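Local coordinates for protein 378aa long hypothetical citrate synthase (Sulfolobus tokodaii, PDB 1VGM) that is a hypothetical protein of the citrate synthase family, largely helical in fold, whose assembly pairs two copies of the chain, at residues T182-P187 with H259-T264; N238-F243 with E297-D302; A226-V231 with F326-F331; Q123-T128 with R339-L344. One frame throughout, in Å; residues are numbered along the deposited sequence.

Contact 1: residues T182-P187 with H259-T264; sequences TDHEVP and HRVYKT
H184 and Y262 meet tip to tip between two loops, one joining helices 168-180 and 188-197, the other lying between helices 239-249 and 267-280. Their hydrogen bond is nearly straight, 172° and 2.8 Å from H184 NE2 to Y262 OH, and either atom could be its donor. On the other nitrogen, H184 ND1 donates to OE2 of the adjacent E185 at 2.7 Å, a histidine-carboxylate hydrogen bond; OE2 lies in the imidazole plane and accepts through its anti lone pair. A histidine suits this place because its two ring nitrogens point to different partners, which together fix the rotation of the ring.

H259 joins by a water rather than by a direct bond. The water donates to E185 OE2 and lies 2.9 Å from H259 NE2. E185 CG is anti to the carbonyl carbon (chi1 -62°), and the chain extends beyond it to bring OE2 within 3.2 Å of H259 CE1, at the ring edge. The backbone N-H groups of V261 and Y262 hold H259 ND1 against its own loop.

H184, H259 and Y262 form an aromatic cluster: Y262 CD1 sits over the centre of one H259 face, and H184 and H259 stand with planes at 90°. V261 CG1 is a methyl beside a carboxylate oxygen, 3.8 Å from E185 OE1, as the two side chains slide past each other.

E185 OE2 thus takes hydrogens from H184 and the water, joining both loops in one polar network.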
# COMPACT_ATOMS: atom_id res chain seq x y z
N THR A 182 7.13 16.77 -8.17
CA THR A 182 5.70 16.48 -8.27
C THR A 182 5.35 15.19 -9.01
O THR A 182 4.49 14.43 -8.55
CB THR A 182 4.96 17.67 -8.92
OG1 THR A 182 4.72 18.67 -7.92
CG2 THR A 182 3.61 17.22 -9.54
N ASP A 183 5.99 14.93 -10.14
CA ASP A 183 5.77 13.67 -10.85
C ASP A 183 6.92 13.28 -11.78
O ASP A 183 7.64 14.15 -12.29
CB ASP A 183 4.47 13.74 -11.65
CG ASP A 183 4.01 12.38 -12.14
OD1 ASP A 183 4.13 11.41 -11.36
OD2 ASP A 183 3.53 12.28 -13.28
N HIS A 184 7.09 11.97 -11.99
CA HIS A 184 8.13 11.45 -12.87
C HIS A 184 8.02 9.93 -12.96
O HIS A 184 8.18 9.23 -11.96
CB HIS A 184 9.53 11.83 -12.35
CG HIS A 184 10.52 12.13 -13.44
ND1 HIS A 184 11.32 11.16 -14.00
CD2 HIS A 184 10.84 13.29 -14.06
CE1 HIS A 184 12.09 11.71 -14.93
NE2 HIS A 184 11.82 13.00 -14.98
N GLU A 185 7.77 9.44 -14.17
CA GLU A 185 7.68 8.00 -14.43
C GLU A 185 6.62 7.36 -13.54
O GLU A 185 5.77 8.04 -12.98
CB GLU A 185 9.04 7.35 -14.21
CG GLU A 185 10.12 7.87 -15.16
CD GLU A 185 11.52 7.65 -14.62
OE1 GLU A 185 12.08 6.55 -14.81
OE2 GLU A 185 12.07 8.59 -13.99
N VAL A 186 6.67 6.04 -13.42
CA VAL A 186 5.73 5.33 -12.56
C VAL A 186 6.50 4.38 -11.66
O VAL A 186 6.53 3.17 -11.88
CB VAL A 186 4.71 4.51 -13.38
CG1 VAL A 186 3.53 4.14 -12.51
CG2 VAL A 186 4.24 5.31 -14.58
N PRO A 187 7.16 4.93 -10.63
CA PRO A 187 7.91 4.11 -9.68
C PRO A 187 6.97 3.28 -8.82
O PRO A 187 5.75 3.29 -9.02
CB PRO A 187 8.69 5.14 -8.85
CG PRO A 187 7.81 6.36 -8.89
CD PRO A 187 7.24 6.37 -10.29
N HIS A 259 20.50 7.62 -14.57
CA HIS A 259 19.05 7.64 -14.75
C HIS A 259 18.63 6.71 -15.89
O HIS A 259 19.34 6.56 -16.88
CB HIS A 259 18.59 9.07 -15.06
CG HIS A 259 17.17 9.33 -14.69
ND1 HIS A 259 16.12 9.13 -15.56
CD2 HIS A 259 16.61 9.75 -13.53
CE1 HIS A 259 14.98 9.41 -14.96
NE2 HIS A 259 15.25 9.79 -13.72
N ARG A 260 17.45 6.10 -15.75
CA ARG A 260 16.94 5.18 -16.76
C ARG A 260 16.53 5.87 -18.06
O ARG A 260 16.55 5.25 -19.12
CB ARG A 260 15.73 4.41 -16.21
CG ARG A 260 16.07 3.37 -15.16
CD ARG A 260 14.81 2.91 -14.43
NE ARG A 260 13.76 2.45 -15.34
CZ ARG A 260 13.71 1.24 -15.89
NH1 ARG A 260 12.67 0.88 -16.64
NH2 ARG A 260 14.70 0.37 -15.68
N VAL A 261 16.14 7.14 -17.98
CA VAL A 261 15.62 7.82 -19.17
C VAL A 261 16.48 9.01 -19.59
O VAL A 261 16.71 9.21 -20.78
CB VAL A 261 14.15 8.29 -18.97
CG1 VAL A 261 13.33 7.16 -18.38
CG2 VAL A 261 14.10 9.53 -18.08
N TYR A 262 16.96 9.79 -18.63
CA TYR A 262 17.89 10.88 -18.94
C TYR A 262 19.27 10.37 -19.34
O TYR A 262 19.91 9.61 -18.61
CB TYR A 262 18.02 11.83 -17.74
CG TYR A 262 16.76 12.63 -17.48
CD1 TYR A 262 16.13 12.58 -16.24
CD2 TYR A 262 16.17 13.40 -18.48
CE1 TYR A 262 14.94 13.26 -16.01
CE2 TYR A 262 14.98 14.08 -18.26
CZ TYR A 262 14.37 14.00 -17.02
OH TYR A 262 13.17 14.65 -16.80
N LYS A 263 19.72 10.81 -20.51
CA LYS A 263 21.05 10.48 -21.02
C LYS A 263 21.89 11.75 -21.08
O LYS A 263 22.97 11.78 -21.67
CB LYS A 263 20.93 9.86 -22.42
CG LYS A 263 20.61 8.37 -22.41
CD LYS A 263 19.13 8.09 -22.69
CE LYS A 263 18.92 6.64 -23.15
NZ LYS A 263 19.42 5.63 -22.17
N THR A 264 21.36 12.79 -20.44
CA THR A 264 22.05 14.06 -20.27
C THR A 264 21.72 14.53 -18.84
O THR A 264 21.19 13.75 -18.05
CB THR A 264 21.54 15.07 -21.32
OG1 THR A 264 22.24 16.31 -21.18
CG2 THR A 264 20.04 15.29 -21.16
O HOH W 1 13.41 10.22 -11.55

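Contact 2: residues N238-F243 with E297-D302; sequences NADKWF and EKLGVD
F243 and L299 join two helices, 239-249 and 284-304, in a helix-helix packing of this mainly helical citrate synthase family fold. The short helical segments run at 40° to each other with axes 10.7 Å apart, and the two side chains slide past each other in opposite directions.

Followed outward, F243 begins with CB, 3.8 Å from L299 CD1. Its CG, anti to the backbone N (chi1 -170°), has CB and CD1 of L299 almost equally near. CD2 and CE2 lie beneath L299 CB, which sits over the ring face, and CE2 also approaches the backbone N of G300 at 3.7 Å. On the other side of the ring, F243 CD1 and CE1 are both 4.0 Å from L299 CB. At the tip, CZ reaches L299 O at 3.6 Å, which puts the far end of the ring against the backbone of the opposite helix. A flat phenyl suits this place because the whole ring can lie against a leucine: L299 CB stands 3.6 Å from the F243 ring centroid and only 7° off its normal, a CH-pi contact over the face.

L299 bends its other end toward the first turn of helix 239-249. D240 crosses it at about a right angle, but the carboxylate is committed elsewhere, in a salt bridge from OD2 to R295 of helix 284-304. The same D240 OD2 still lies 3.8 Å from the methyl carbon L299 CD1.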
# COMPACT_ATOMS: atom_id res chain seq x y z
N ASN A 238 39.06 17.29 0.40
CA ASN A 238 39.08 15.83 0.50
C ASN A 238 38.38 15.14 -0.67
O ASN A 238 38.36 13.91 -0.75
CB ASN A 238 38.44 15.35 1.81
CG ASN A 238 38.98 16.08 3.02
OD1 ASN A 238 40.18 16.34 3.11
ND2 ASN A 238 38.10 16.42 3.96
N ALA A 239 37.80 15.93 -1.58
CA ALA A 239 36.89 15.37 -2.59
C ALA A 239 37.58 14.43 -3.58
O ALA A 239 37.07 13.35 -3.90
CB ALA A 239 36.18 16.51 -3.35
N ASP A 240 38.75 14.83 -4.07
CA ASP A 240 39.47 14.04 -5.07
C ASP A 240 39.92 12.70 -4.49
O ASP A 240 39.77 11.66 -5.12
CB ASP A 240 40.68 14.80 -5.60
CG ASP A 240 40.29 15.98 -6.48
OD1 ASP A 240 41.05 16.29 -7.42
OD2 ASP A 240 39.23 16.59 -6.23
N LYS A 241 40.48 12.73 -3.29
CA LYS A 241 40.88 11.51 -2.60
C LYS A 241 39.70 10.54 -2.47
O LYS A 241 39.83 9.35 -2.77
CB LYS A 241 41.43 11.87 -1.22
CG LYS A 241 41.75 10.68 -0.33
CD LYS A 241 42.22 11.14 1.04
CE LYS A 241 42.90 10.02 1.81
NZ LYS A 241 43.74 10.55 2.93
N TRP A 242 38.55 11.05 -2.03
CA TRP A 242 37.36 10.24 -1.78
C TRP A 242 36.86 9.59 -3.07
O TRP A 242 36.56 8.40 -3.11
CB TRP A 242 36.25 11.11 -1.18
CG TRP A 242 35.00 10.37 -0.84
CD1 TRP A 242 34.67 9.81 0.36
CD2 TRP A 242 33.88 10.13 -1.71
NE1 TRP A 242 33.42 9.24 0.29
CE2 TRP A 242 32.91 9.42 -0.97
CE3 TRP A 242 33.59 10.46 -3.04
CZ2 TRP A 242 31.67 9.04 -1.51
CZ3 TRP A 242 32.36 10.08 -3.58
CH2 TRP A 242 31.42 9.38 -2.81
N PHE A 243 36.77 10.39 -4.12
CA PHE A 243 36.29 9.91 -5.41
C PHE A 243 37.14 8.76 -5.94
O PHE A 243 36.61 7.75 -6.41
CB PHE A 243 36.29 11.07 -6.42
CG PHE A 243 35.59 10.76 -7.70
CD1 PHE A 243 36.26 10.15 -8.76
CD2 PHE A 243 34.24 11.08 -7.87
CE1 PHE A 243 35.61 9.87 -9.95
CE2 PHE A 243 33.58 10.80 -9.06
CZ PHE A 243 34.26 10.20 -10.11
N GLU A 297 30.71 16.57 -8.79
CA GLU A 297 29.98 16.61 -10.05
C GLU A 297 30.95 16.65 -11.23
O GLU A 297 30.77 15.93 -12.21
CB GLU A 297 29.06 17.84 -10.11
CG GLU A 297 28.28 17.95 -11.42
CD GLU A 297 27.70 19.32 -11.64
OE1 GLU A 297 27.51 20.05 -10.65
OE2 GLU A 297 27.43 19.67 -12.81
N LYS A 298 31.98 17.48 -11.13
CA LYS A 298 33.01 17.56 -12.18
C LYS A 298 33.73 16.23 -12.40
O LYS A 298 33.81 15.74 -13.53
CB LYS A 298 34.03 18.65 -11.84
CG LYS A 298 35.00 18.96 -12.97
CD LYS A 298 34.27 19.36 -14.25
CE LYS A 298 33.39 20.59 -14.05
NZ LYS A 298 34.04 21.85 -14.53
N LEU A 299 34.25 15.63 -11.34
CA LEU A 299 34.90 14.33 -11.45
C LEU A 299 33.92 13.31 -12.01
O LEU A 299 34.27 12.51 -12.88
CB LEU A 299 35.42 13.88 -10.09
CG LEU A 299 36.40 14.86 -9.45
CD1 LEU A 299 36.68 14.46 -8.00
CD2 LEU A 299 37.69 14.91 -10.27
N GLY A 300 32.69 13.36 -11.51
CA GLY A 300 31.64 12.47 -11.97
C GLY A 300 31.37 12.55 -13.46
O GLY A 300 31.32 11.52 -14.14
N VAL A 301 31.21 13.76 -13.97
CA VAL A 301 31.00 13.96 -15.40
C VAL A 301 32.22 13.49 -16.20
O VAL A 301 32.07 12.72 -17.15
CB VAL A 301 30.71 15.45 -15.73
CG1 VAL A 301 30.64 15.66 -17.24
CG2 VAL A 301 29.39 15.87 -15.10
N ASP A 302 33.42 13.94 -15.83
CA ASP A 302 34.64 13.49 -16.50
C ASP A 302 34.69 11.96 -16.61
O ASP A 302 35.16 11.42 -17.61
CB ASP A 302 35.89 13.96 -15.75
CG ASP A 302 36.06 15.47 -15.79
OD1 ASP A 302 35.42 16.13 -16.63
OD2 ASP A 302 36.86 15.99 -14.98

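Contact 3: residues A226-V231 with F326-F331; sequences AFKQFV and FPIYMF
I328 and F331 project from the loop before helix 331-353 and its first residue toward helix 222-233, where the ring of F227 receives both. The two come at it differently. I328 pushes its CD1 against the ring edge, close to the plane and 3.7 Å from F227 CD2. F331 addresses a face: its edge points at the F227 ring in an edge-to-face pair, planes at 72° and centroids 5.4 Å apart, with F331 CE2 3.7 Å from F227 CG. That CG is anti to its backbone N (chi1 -176°), beside the carbonyl carbon, and from there the ring extends to meet I328 and F331.

I328 is the bump that fits between the F227 ring edge, K228 CE and, more loosely, V231 CG2, which stays 4.5 Å from I328 CD1. I328 CG1 is also 3.7 Å from F227 CD2. The second branch, CG2, meets K228 CE 3.6 Å away. A branched isoleucine suits such a place, since its two arms serve two neighbours, and K228 contributes its CE methylene. Within its own segment, I328 CA lies over one face of F331, so that ring packs over the backbone of I328.

Other aromatic rings close around F227: Y289 meets it edge-to-face, and Y322 of helix 314-323 also touches it. A glycerol, probably from the crystallisation liquor, lies about 5 Å from the F331 side chain. The arrangement is an aromatic cluster with an edge-to-face phenylalanine pair, packing the turn into helix 331-353 on helix 222-233 within the helical citrate synthase fold.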
# COMPACT_ATOMS: atom_id res chain seq x y z
N ALA A 226 22.70 10.26 -1.36
CA ALA A 226 23.52 11.18 -2.15
C ALA A 226 24.16 12.23 -1.26
O ALA A 226 25.37 12.46 -1.33
CB ALA A 226 22.68 11.84 -3.23
N PHE A 227 23.35 12.88 -0.42
CA PHE A 227 23.85 13.92 0.49
C PHE A 227 24.92 13.40 1.46
O PHE A 227 25.89 14.10 1.78
CB PHE A 227 22.67 14.50 1.28
CG PHE A 227 23.05 15.65 2.18
CD1 PHE A 227 23.39 16.89 1.65
CD2 PHE A 227 23.08 15.47 3.56
CE1 PHE A 227 23.74 17.95 2.49
CE2 PHE A 227 23.42 16.53 4.41
CZ PHE A 227 23.76 17.77 3.87
N LYS A 228 24.75 12.16 1.92
CA LYS A 228 25.64 11.60 2.93
C LYS A 228 27.05 11.40 2.38
O LYS A 228 28.03 11.38 3.13
CB LYS A 228 25.09 10.27 3.44
CG LYS A 228 23.94 10.44 4.43
CD LYS A 228 23.38 9.11 4.91
CE LYS A 228 22.15 9.35 5.78
NZ LYS A 228 21.59 8.12 6.40
N GLN A 229 27.16 11.27 1.06
CA GLN A 229 28.46 11.29 0.42
C GLN A 229 29.22 12.55 0.80
O GLN A 229 30.37 12.47 1.25
CB GLN A 229 28.31 11.20 -1.10
CG GLN A 229 27.78 9.86 -1.59
CD GLN A 229 27.44 9.87 -3.06
OE1 GLN A 229 27.72 8.92 -3.79
NE2 GLN A 229 26.82 10.95 -3.51
N PHE A 230 28.59 13.70 0.63
CA PHE A 230 29.23 14.98 0.90
C PHE A 230 29.60 15.13 2.38
O PHE A 230 30.67 15.63 2.70
CB PHE A 230 28.32 16.13 0.48
CG PHE A 230 27.72 15.95 -0.89
CD1 PHE A 230 26.43 16.38 -1.16
CD2 PHE A 230 28.46 15.34 -1.91
CE1 PHE A 230 25.87 16.18 -2.42
CE2 PHE A 230 27.90 15.15 -3.17
CZ PHE A 230 26.61 15.57 -3.43
N VAL A 231 28.71 14.70 3.26
CA VAL A 231 28.99 14.71 4.69
C VAL A 231 30.24 13.88 4.99
O VAL A 231 31.10 14.28 5.77
CB VAL A 231 27.81 14.13 5.49
CG1 VAL A 231 28.17 14.06 6.97
CG2 VAL A 231 26.57 14.98 5.28
N PHE A 326 16.26 21.31 7.18
CA PHE A 326 15.76 19.96 7.43
C PHE A 326 16.87 18.97 7.74
O PHE A 326 17.89 18.93 7.06
CB PHE A 326 14.96 19.45 6.23
CG PHE A 326 13.60 20.05 6.13
CD1 PHE A 326 13.36 21.15 5.33
CD2 PHE A 326 12.54 19.52 6.87
CE1 PHE A 326 12.10 21.72 5.25
CE2 PHE A 326 11.27 20.09 6.80
CZ PHE A 326 11.05 21.20 5.99
N PRO A 327 16.67 18.14 8.77
CA PRO A 327 17.61 17.05 9.03
C PRO A 327 17.50 16.00 7.93
O PRO A 327 16.50 15.93 7.22
CB PRO A 327 17.16 16.51 10.39
CG PRO A 327 15.70 16.79 10.41
CD PRO A 327 15.52 18.10 9.69
N ILE A 328 18.55 15.19 7.80
CA ILE A 328 18.68 14.23 6.71
C ILE A 328 17.50 13.25 6.72
O ILE A 328 17.00 12.86 5.66
CB ILE A 328 20.01 13.44 6.84
CG1 ILE A 328 21.18 14.39 6.58
CG2 ILE A 328 20.03 12.26 5.87
CD1 ILE A 328 22.56 13.78 6.80
N TYR A 329 17.07 12.85 7.91
CA TYR A 329 16.01 11.86 8.04
C TYR A 329 14.66 12.37 7.52
O TYR A 329 13.69 11.62 7.50
CB TYR A 329 15.86 11.41 9.50
CG TYR A 329 15.34 12.46 10.48
CD1 TYR A 329 14.02 12.89 10.43
CD2 TYR A 329 16.17 12.98 11.48
CE1 TYR A 329 13.53 13.81 11.35
CE2 TYR A 329 15.69 13.90 12.41
CZ TYR A 329 14.36 14.31 12.33
OH TYR A 329 13.88 15.24 13.22
N MET A 330 14.60 13.63 7.11
CA MET A 330 13.36 14.17 6.54
C MET A 330 13.37 14.21 5.00
O MET A 330 12.34 14.49 4.38
CB MET A 330 13.09 15.58 7.09
CG MET A 330 12.68 15.63 8.57
SD MET A 330 11.12 14.81 8.95
CE MET A 330 9.99 15.64 7.84
N PHE A 331 14.51 13.93 4.39
CA PHE A 331 14.64 14.20 2.96
C PHE A 331 13.59 13.46 2.14
O PHE A 331 12.91 14.06 1.30
CB PHE A 331 16.05 13.83 2.48
CG PHE A 331 17.11 14.82 2.90
CD1 PHE A 331 16.81 15.86 3.77
CD2 PHE A 331 18.43 14.67 2.46
CE1 PHE A 331 17.80 16.75 4.19
CE2 PHE A 331 19.42 15.55 2.89
CZ PHE A 331 19.10 16.59 3.76

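Contact 4: residues Q123-T128 with R339-L344; sequences QIIAKT and RVLGWL
I125 packs closely against L341 and L344 of helix 331-353, and I124 against L344; this is the tight part. I125 CD1 touches L341 CD1 at 3.7 Å, and its CG1 lies 3.8 Å from L344 CD1. The other methyl of L344, CD2, reaches I124 CD1 at 3.7 Å, so CD2 serves I124 while CD1 turns chiefly to I125. Branched aliphatic side chains suit a buried seam like this, where they can interlock without polar partners.

The looser part is toward V340 and T128, although it too is buried and has no solvent side. V340 CG1, set between the backbone N and the carbonyl carbon (chi1 70°), stands 4.1 Å from I125 CG1, and V340 CG2 meets T128 OG1 tip to tip at the same 4.1 Å. That hydroxyl can sit beside a methyl because it donates to I124 O at 2.7 Å, back along its own helix. I124 O also accepts from T128 N, and the two donors come from opposite faces of its carbonyl plane.

The segments run antiparallel, their directions 153° apart and their axes 10.2 Å distant. With helix 45-54 touching I125 and L341, and helix 203-214 touching I124, this is antiparallel helix packing in the buried interior of the helical citrate synthase fold.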
# COMPACT_ATOMS: atom_id res chain seq x y z
N GLN A 123 -7.40 19.11 -0.45
CA GLN A 123 -7.47 18.92 1.00
C GLN A 123 -6.39 17.96 1.47
O GLN A 123 -5.74 18.21 2.49
CB GLN A 123 -8.85 18.36 1.40
CG GLN A 123 -10.00 19.31 1.10
CD GLN A 123 -11.36 18.72 1.47
OE1 GLN A 123 -11.51 17.49 1.59
NE2 GLN A 123 -12.35 19.58 1.63
N ILE A 124 -6.19 16.87 0.74
CA ILE A 124 -5.17 15.89 1.12
C ILE A 124 -3.77 16.51 1.07
O ILE A 124 -2.92 16.23 1.91
CB ILE A 124 -5.20 14.66 0.18
CG1 ILE A 124 -6.55 13.93 0.31
CG2 ILE A 124 -4.03 13.70 0.52
CD1 ILE A 124 -6.67 12.72 -0.59
N ILE A 125 -3.54 17.35 0.07
CA ILE A 125 -2.27 18.06 -0.04
C ILE A 125 -2.06 18.99 1.15
O ILE A 125 -0.96 19.08 1.69
CB ILE A 125 -2.21 18.83 -1.39
CG1 ILE A 125 -1.97 17.82 -2.52
CG2 ILE A 125 -1.09 19.87 -1.37
CD1 ILE A 125 -2.32 18.34 -3.90
N ALA A 126 -3.12 19.65 1.58
CA ALA A 126 -3.08 20.45 2.80
C ALA A 126 -2.61 19.63 4.00
O ALA A 126 -1.71 20.03 4.73
CB ALA A 126 -4.46 21.04 3.07
N LYS A 127 -3.21 18.46 4.19
CA LYS A 127 -2.97 17.68 5.39
C LYS A 127 -1.63 16.96 5.36
O LYS A 127 -1.07 16.64 6.40
CB LYS A 127 -4.10 16.66 5.58
CG LYS A 127 -5.46 17.33 5.80
CD LYS A 127 -6.60 16.32 5.91
CE LYS A 127 -7.95 17.00 5.79
NZ LYS A 127 -8.12 18.08 6.82
N THR A 128 -1.11 16.71 4.16
CA THR A 128 0.23 16.15 4.00
C THR A 128 1.28 17.10 4.60
O THR A 128 2.23 16.66 5.23
CB THR A 128 0.55 15.92 2.50
OG1 THR A 128 -0.50 15.13 1.91
CG2 THR A 128 1.87 15.20 2.34
N ARG A 339 5.56 14.61 -4.14
CA ARG A 339 5.13 13.60 -5.11
C ARG A 339 3.65 13.22 -4.90
O ARG A 339 3.02 12.64 -5.78
CB ARG A 339 6.02 12.35 -5.01
CG ARG A 339 5.62 11.16 -5.91
CD ARG A 339 5.54 11.51 -7.39
NE ARG A 339 6.77 12.16 -7.85
CZ ARG A 339 7.79 11.53 -8.43
NH1 ARG A 339 7.73 10.22 -8.64
NH2 ARG A 339 8.86 12.22 -8.80
N VAL A 340 3.10 13.58 -3.74
CA VAL A 340 1.70 13.26 -3.46
C VAL A 340 0.77 13.90 -4.49
O VAL A 340 -0.27 13.32 -4.83
CB VAL A 340 1.29 13.72 -2.03
CG1 VAL A 340 1.23 15.25 -1.96
CG2 VAL A 340 -0.04 13.10 -1.66
N LEU A 341 1.14 15.07 -5.01
CA LEU A 341 0.36 15.68 -6.08
C LEU A 341 0.30 14.76 -7.30
O LEU A 341 -0.77 14.53 -7.88
CB LEU A 341 0.96 17.03 -6.50
CG LEU A 341 0.27 17.73 -7.68
CD1 LEU A 341 -1.24 17.86 -7.43
CD2 LEU A 341 0.88 19.12 -7.87
N GLY A 342 1.45 14.24 -7.68
CA GLY A 342 1.50 13.27 -8.75
C GLY A 342 0.75 11.98 -8.43
O GLY A 342 0.01 11.49 -9.28
N TRP A 343 0.93 11.43 -7.23
CA TRP A 343 0.15 10.26 -6.85
C TRP A 343 -1.35 10.52 -7.02
O TRP A 343 -2.07 9.71 -7.62
CB TRP A 343 0.43 9.84 -5.41
CG TRP A 343 1.82 9.28 -5.18
CD1 TRP A 343 2.63 8.65 -6.10
CD2 TRP A 343 2.57 9.32 -3.95
NE1 TRP A 343 3.83 8.30 -5.52
CE2 TRP A 343 3.82 8.70 -4.20
CE3 TRP A 343 2.32 9.84 -2.68
CZ2 TRP A 343 4.81 8.59 -3.21
CZ3 TRP A 343 3.31 9.73 -1.70
CH2 TRP A 343 4.54 9.11 -1.97
N LEU A 344 -1.83 11.65 -6.49
CA LEU A 344 -3.25 11.96 -6.54
C LEU A 344 -3.72 12.18 -7.98
O LEU A 344 -4.77 11.69 -8.38
CB LEU A 344 -3.55 13.21 -5.71
CG LEU A 344 -3.41 13.09 -4.18
CD1 LEU A 344 -3.48 14.49 -3.58
CD2 LEU A 344 -4.51 12.19 -3.60

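Contacts 1 and 4 touch through R339 of helix 331-353: R339 NE lies 3.3 Å from T182 O, and R339 NH1 lies 3.5 Å from H184 O, so loop 182-187 of contact 1 rests on the helix of contact 4. That helix starts at F331, one of the residues of contact 3; the nearest atoms of contacts 3 and 4 are about 8 Å apart. Contacts 2 and 3 meet where W242 CH2 is 3.9 Å from Q229 OE1, across the consecutive helices 239-249 and 222-233. Contacts 2 and 4 lie farthest apart, centres about 37 Å. The modelled glycerol is close to contact 3, at F331.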